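Local coordinates for interferon gamma (PDB 6F1E), which acts as a secreted homodimeric cytokine that binds the interferon gamma receptor and activates macrophages and neutrophils, at residues E35-R40 / M45-G50; K9-L14 / N94-K99. One frame throughout, in Å; residues are numbered along the deposited sequence.

Contact 1 of 2, residues E35-R40 / M45-G50; sequences EPLSGR and MLFMGG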
loop_
_atom_site.group_PDB
_atom_site.type_symbol
_atom_site.label_atom_id
_atom_site.label_comp_id
_atom_site.label_asym_id
_atom_site.label_seq_id
_atom_site.Cartn_x
_atom_site.Cartn_y
_atom_site.Cartn_z
ATOM N N GLU A 35 1.588 5.318 14.983
ATOM C CA GLU A 35 0.298 4.685 15.348
ATOM C C GLU A 35 0.156 3.247 14.794
ATOM O O GLU A 35 -0.321 2.356 15.514
ATOM C CB GLU A 35 -0.920 5.546 14.907
ATOM C CG GLU A 35 -0.955 6.998 15.413
ATOM C CD GLU A 35 -1.676 7.967 14.466
ATOM O OE1 GLU A 35 -1.423 7.937 13.227
ATOM O OE2 GLU A 35 -2.490 8.780 14.972
ATOM N N PRO A 36 0.583 3.010 13.528
ATOM C CA PRO A 36 0.447 1.659 12.997
ATOM C C PRO A 36 1.424 0.624 13.539
ATOM O O PRO A 36 1.373 -0.518 13.076
ATOM C CB PRO A 36 0.646 1.852 11.486
ATOM C CG PRO A 36 0.308 3.287 11.236
ATOM C CD PRO A 36 0.893 3.959 12.442
ATOM N N LEU A 37 2.285 1.000 14.495
ATOM C CA LEU A 37 3.073 0.032 15.292
ATOM C C LEU A 37 2.341 -0.392 16.579
ATOM O O LEU A 37 2.891 -0.356 17.685
ATOM C CB LEU A 37 4.489 0.558 15.619
ATOM C CG LEU A 37 5.461 0.865 14.471
ATOM C CD1 LEU A 37 5.343 -0.130 13.324
ATOM C CD2 LEU A 37 5.266 2.272 13.943
ATOM N N SER A 38 1.089 -0.792 16.405
ATOM C CA SER A 38 0.361 -1.575 17.385
ATOM C C SER A 38 -0.232 -2.763 16.625
ATOM O O SER A 38 -0.014 -2.911 15.416
ATOM C CB SER A 38 -0.723 -0.722 18.033
ATOM O OG SER A 38 -0.163 0.501 18.465
ATOM N N GLY A 39 -0.970 -3.616 17.326
ATOM C CA GLY A 39 -1.535 -4.806 16.708
ATOM C C GLY A 39 -0.427 -5.794 16.427
ATOM O O GLY A 39 0.672 -5.682 16.998
ATOM N N ARG A 40 -0.712 -6.726 15.518
ATOM C CA ARG A 40 0.112 -7.931 15.315
ATOM C C ARG A 40 1.536 -7.681 14.806
ATOM O O ARG A 40 1.850 -6.631 14.253
ATOM C CB ARG A 40 -0.577 -8.894 14.331
ATOM C CG ARG A 40 -1.861 -9.534 14.833
ATOM C CD ARG A 40 -2.615 -10.221 13.705
ATOM N NE ARG A 40 -3.242 -9.245 12.810
ATOM C CZ ARG A 40 -4.289 -9.474 12.013
ATOM N NH1 ARG A 40 -4.879 -10.670 11.962
ATOM N NH2 ARG A 40 -4.763 -8.483 11.256
ATOM N N MET A 45 5.565 -5.533 11.019
ATOM C CA MET A 45 6.575 -5.845 10.012
ATOM C C MET A 45 6.234 -5.259 8.653
ATOM O O MET A 45 7.109 -4.827 7.912
ATOM C CB MET A 45 6.794 -7.355 9.899
ATOM C CG MET A 45 7.657 -7.941 11.009
ATOM S SD MET A 45 9.404 -7.463 10.924
ATOM C CE MET A 45 9.962 -8.264 9.421
ATOM N N LEU A 46 4.956 -5.231 8.329
ATOM C CA LEU A 46 4.529 -4.805 7.006
ATOM C C LEU A 46 4.625 -3.282 6.895
ATOM O O LEU A 46 5.139 -2.720 5.894
ATOM C CB LEU A 46 3.098 -5.292 6.757
ATOM C CG LEU A 46 2.546 -5.104 5.345
ATOM C CD1 LEU A 46 3.564 -5.193 4.215
ATOM C CD2 LEU A 46 1.486 -6.161 5.145
ATOM N N PHE A 47 4.127 -2.612 7.931
ATOM C CA PHE A 47 4.164 -1.182 7.948
ATOM C C PHE A 47 5.637 -0.725 7.935
ATOM O O PHE A 47 6.020 0.127 7.104
ATOM C CB PHE A 47 3.386 -0.624 9.143
ATOM C CG PHE A 47 3.345 0.878 9.153
ATOM C CD1 PHE A 47 2.561 1.559 8.238
ATOM C CD2 PHE A 47 4.180 1.613 10.010
ATOM C CE1 PHE A 47 2.563 2.946 8.199
ATOM C CE2 PHE A 47 4.189 2.989 9.970
ATOM C CZ PHE A 47 3.364 3.658 9.063
ATOM N N MET A 48 6.454 -1.321 8.814
ATOM C CA MET A 48 7.901 -1.015 8.884
ATOM C C MET A 48 8.638 -1.241 7.583
ATOM O O MET A 48 9.520 -0.445 7.229
ATOM C CB MET A 48 8.629 -1.825 9.954
ATOM C CG MET A 48 9.125 -1.063 11.169
ATOM S SD MET A 48 9.761 0.618 10.902
ATOM C CE MET A 48 8.272 1.378 11.561
ATOM N N GLY A 49 8.302 -2.341 6.900
ATOM C CA GLY A 49 8.831 -2.623 5.564
ATOM C C GLY A 49 8.479 -1.514 4.590
ATOM O O GLY A 49 9.281 -1.161 3.717
ATOM N N GLY A 50 7.265 -0.973 4.745
ATOM C CA GLY A 50 6.804 0.161 3.961
ATOM C C GLY A 50 7.554 1.445 4.222
ATOM O O GLY A 50 7.873 2.196 3.267
#
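Pro-36 leans over one face of the Phe-47 ring with its CB-CG edge down. Its CB stands almost exactly above the middle of the ring, 3.6 Å from the centroid and 8° off the normal, a CH-pi contact, while CG of Pro-36 lies above the half holding CE1 and CZ, 3.8 Å from CZ of Phe-47. Proline suits this place: its rigid, apolar CH2 groups offer C-H donors to the pi face with no flexible chain to order. Phe-47, CG anti to the backbone N (chi1 -177°), carries its ring out from the helix and gives a wide face and an edge to be met separately. Leu-37 fills the corner beside it, CD1 meeting the edge 3.9 Å from CD2 of Phe-47. Its fork of two methyls also receives Met-48, whose flexible thioether bends twice to bring CE to 3.7 Å from CD1 of Leu-37. The loop thus doubles back along the start of helix 41-64, which follows directly from Arg-40 at its N-cap. Elsewhere on segment 45-50, Leu-46 meets Leu-114 and Leu-115 of helix 109-122, while Leu-121 and Met-142 of the second subunit pack on Phe-47 and Met-48 respectively.

Contact 2 of 2, residues K9-L14 / N94-K99; sequences KTIQNL and NYILKK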
loop_
_atom_site.group_PDB
_atom_site.type_symbol
_atom_site.label_atom_id
_atom_site.label_comp_id
_atom_site.label_asym_id
_atom_site.label_seq_id
_atom_site.Cartn_x
_atom_site.Cartn_y
_atom_site.Cartn_z
ATOM N N LYS A 9 25.991 8.935 14.326
ATOM C CA LYS A 9 26.917 9.992 14.013
ATOM C C LYS A 9 26.656 10.481 12.606
ATOM O O LYS A 9 26.553 11.694 12.416
ATOM C CB LYS A 9 28.378 9.548 14.222
ATOM C CG LYS A 9 28.757 9.394 15.690
ATOM C CD LYS A 9 30.260 9.280 15.889
ATOM C CE LYS A 9 30.607 9.181 17.367
ATOM N NZ LYS A 9 32.074 9.247 17.608
ATOM N N THR A 10 26.482 9.561 11.645
ATOM C CA THR A 10 26.277 9.963 10.252
ATOM C C THR A 10 24.996 10.783 10.075
ATOM O O THR A 10 24.970 11.739 9.255
ATOM C CB THR A 10 26.309 8.779 9.267
ATOM O OG1 THR A 10 27.547 8.071 9.405
ATOM C CG2 THR A 10 26.184 9.284 7.788
ATOM N N ILE A 11 23.958 10.441 10.852
ATOM C CA ILE A 11 22.677 11.174 10.768
ATOM C C ILE A 11 22.824 12.602 11.280
ATOM O O ILE A 11 22.369 13.557 10.622
ATOM C CB ILE A 11 21.523 10.463 11.526
ATOM C CG1 ILE A 11 20.995 9.279 10.700
ATOM C CG2 ILE A 11 20.370 11.437 11.852
ATOM C CD1 ILE A 11 20.110 8.321 11.494
ATOM N N GLN A 12 23.452 12.737 12.448
ATOM C CA GLN A 12 23.763 14.065 12.990
ATOM C C GLN A 12 24.526 14.933 11.981
ATOM O O GLN A 12 24.093 16.045 11.712
ATOM C CB GLN A 12 24.525 13.967 14.310
ATOM C CG GLN A 12 23.830 13.166 15.424
ATOM C CD GLN A 12 22.329 13.403 15.501
ATOM O OE1 GLN A 12 21.538 12.465 15.309
ATOM N NE2 GLN A 12 21.923 14.666 15.762
ATOM N N ASN A 13 25.592 14.410 11.367
ATOM C CA ASN A 13 26.348 15.180 10.359
ATOM C C ASN A 13 25.410 15.606 9.259
ATOM O O ASN A 13 25.465 16.734 8.787
ATOM C CB ASN A 13 27.514 14.405 9.703
ATOM C CG ASN A 13 28.536 13.869 10.705
ATOM O OD1 ASN A 13 28.355 13.928 11.931
ATOM N ND2 ASN A 13 29.616 13.301 10.171
ATOM N N LEU A 14 24.545 14.702 8.832
ATOM C CA LEU A 14 23.578 15.051 7.776
ATOM C C LEU A 14 22.642 16.207 8.137
ATOM O O LEU A 14 22.304 17.059 7.281
ATOM C CB LEU A 14 22.775 13.833 7.374
ATOM C CG LEU A 14 23.610 12.968 6.444
ATOM C CD1 LEU A 14 23.115 11.537 6.575
ATOM C CD2 LEU A 14 23.537 13.474 5.001
ATOM N N ASN A 94 24.778 8.170 0.870
ATOM C CA ASN A 94 24.985 6.850 0.281
ATOM C C ASN A 94 25.155 5.828 1.374
ATOM O O ASN A 94 24.607 4.757 1.271
ATOM C CB ASN A 94 26.128 6.830 -0.755
ATOM C CG ASN A 94 25.683 7.378 -2.139
ATOM O OD1 ASN A 94 26.315 8.264 -2.701
ATOM N ND2 ASN A 94 24.589 6.835 -2.680
ATOM N N TYR A 95 25.807 6.172 2.476
ATOM C CA TYR A 95 25.947 5.191 3.561
ATOM C C TYR A 95 24.570 4.854 4.155
ATOM O O TYR A 95 24.254 3.682 4.413
ATOM C CB TYR A 95 26.953 5.637 4.639
ATOM C CG TYR A 95 26.922 4.765 5.895
ATOM C CD1 TYR A 95 27.659 3.586 5.998
ATOM C CD2 TYR A 95 26.135 5.133 6.979
ATOM C CE1 TYR A 95 27.612 2.807 7.167
ATOM C CE2 TYR A 95 26.075 4.375 8.142
ATOM C CZ TYR A 95 26.790 3.218 8.236
ATOM O OH TYR A 95 26.643 2.509 9.421
ATOM N N ILE A 96 23.759 5.881 4.361
ATOM C CA ILE A 96 22.447 5.721 5.014
ATOM C C ILE A 96 21.488 4.951 4.049
ATOM O O ILE A 96 20.759 4.012 4.459
ATOM C CB ILE A 96 21.976 7.089 5.639
ATOM C CG1 ILE A 96 21.695 6.913 7.116
ATOM C CG2 ILE A 96 20.786 7.725 4.976
ATOM C CD1 ILE A 96 22.959 6.782 7.931
ATOM N N LEU A 97 21.573 5.257 2.757
ATOM C CA LEU A 97 20.903 4.438 1.752
ATOM C C LEU A 97 21.275 2.950 1.829
ATOM O O LEU A 97 20.398 2.071 1.860
ATOM C CB LEU A 97 21.219 4.962 0.369
ATOM C CG LEU A 97 20.588 4.187 -0.771
ATOM C CD1 LEU A 97 19.097 4.076 -0.555
ATOM C CD2 LEU A 97 20.877 4.937 -2.051
ATOM N N LYS A 98 22.566 2.667 1.880
ATOM C CA LYS A 98 23.063 1.276 1.935
ATOM C C LYS A 98 22.513 0.531 3.140
ATOM O O LYS A 98 21.993 -0.559 3.001
ATOM C CB LYS A 98 24.599 1.251 1.990
ATOM C CG LYS A 98 25.186 -0.120 2.227
ATOM C CD LYS A 98 26.707 -0.091 2.246
ATOM C CE LYS A 98 27.254 0.136 3.659
ATOM N NZ LYS A 98 28.629 -0.424 3.841
ATOM N N LYS A 99 22.615 1.114 4.329
ATOM C CA LYS A 99 22.166 0.393 5.514
ATOM C C LYS A 99 20.663 0.070 5.458
ATOM O O LYS A 99 20.248 -0.964 5.982
ATOM C CB LYS A 99 22.520 1.150 6.814
ATOM C CG LYS A 99 24.008 1.406 7.079
ATOM C CD LYS A 99 24.925 0.160 7.050
ATOM C CE LYS A 99 24.756 -0.789 8.234
ATOM N NZ LYS A 99 25.243 -2.177 7.917
#
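Helix segments 9-14 and 94-99 run in broadly opposite directions, their axes inclined at 136° and separated by 10.6 Å at closest approach. The backbones come nearest at Thr-10 and Ile-96, whose CA atoms are 7.8 Å apart. At this spacing the gap is bridged by side chains, and the packing is rather loose, with 167 Å² buried in all.

Ile-96 supplies the main projection. Its CD1 methyl touches helix 5-17, 4.1 Å from CG2 of Thr-10, the two side chains lying alongside and pointing opposite ways. The same methyl has CG1 of Ile-11 at 4.2 Å, so it sits over two successive residues of helix 5-17. The residue types suit the spacing: the long CG1-CD1 arm of Ile-96 spans the wide gap between the axes, and Thr-10 is short enough to sit at the closest backbone approach.

The two branches of Thr-10 do different work. OG1 sits beside the backbone N (chi1 -56°), which puts CG2 anti to that N and against Ile-96. OG1 is hydrogen-bonded to the carbonyl oxygen of Arg-6, one turn earlier. The hydroxyl can therefore be buried with its polarity satisfied. It also approaches the Tyr-95 ring obliquely, 4.1 Å from CD2, a van der Waals contact. Within its own helix, Tyr-95 has CG of Lys-99 lying 3.5 Å above one face, nearer the ring's border than its middle; the lysine's aliphatic chain thus backs the ring while its NZ forms a salt bridge with Glu-102.

Helix 41-64 supports the second segment from another side, where Ile-59 meets Ile-96 and Leu-97. From the second subunit, Leu-136 packs against Ile-11 and Leu-14, and Leu-139 against Ile-96, placing this helix pair against the interlocked partner of the dimer.

Overall arrangement
Contact 1 and contact 2 are separate sites in the same helical subunit: their centres are 23 Å apart, and their nearest atoms about 11 Å, so they do not touch. Helix 41-64 connects them, carrying segment 45-50 near its start and Ile-59, which packs on segment 94-99, near its end. Contact 1 is local, folding a loop onto the helix it leads into, whereas contact 2 joins segments 80 residues apart at their closest ends and encloses contact 1 along the chain. The centre of contact 1 is about 9 Å, and that of contact 2 about 19 Å, from the centre of the chain. Both are completed by the second subunit, in keeping with the intertwined dimer of type II interferons.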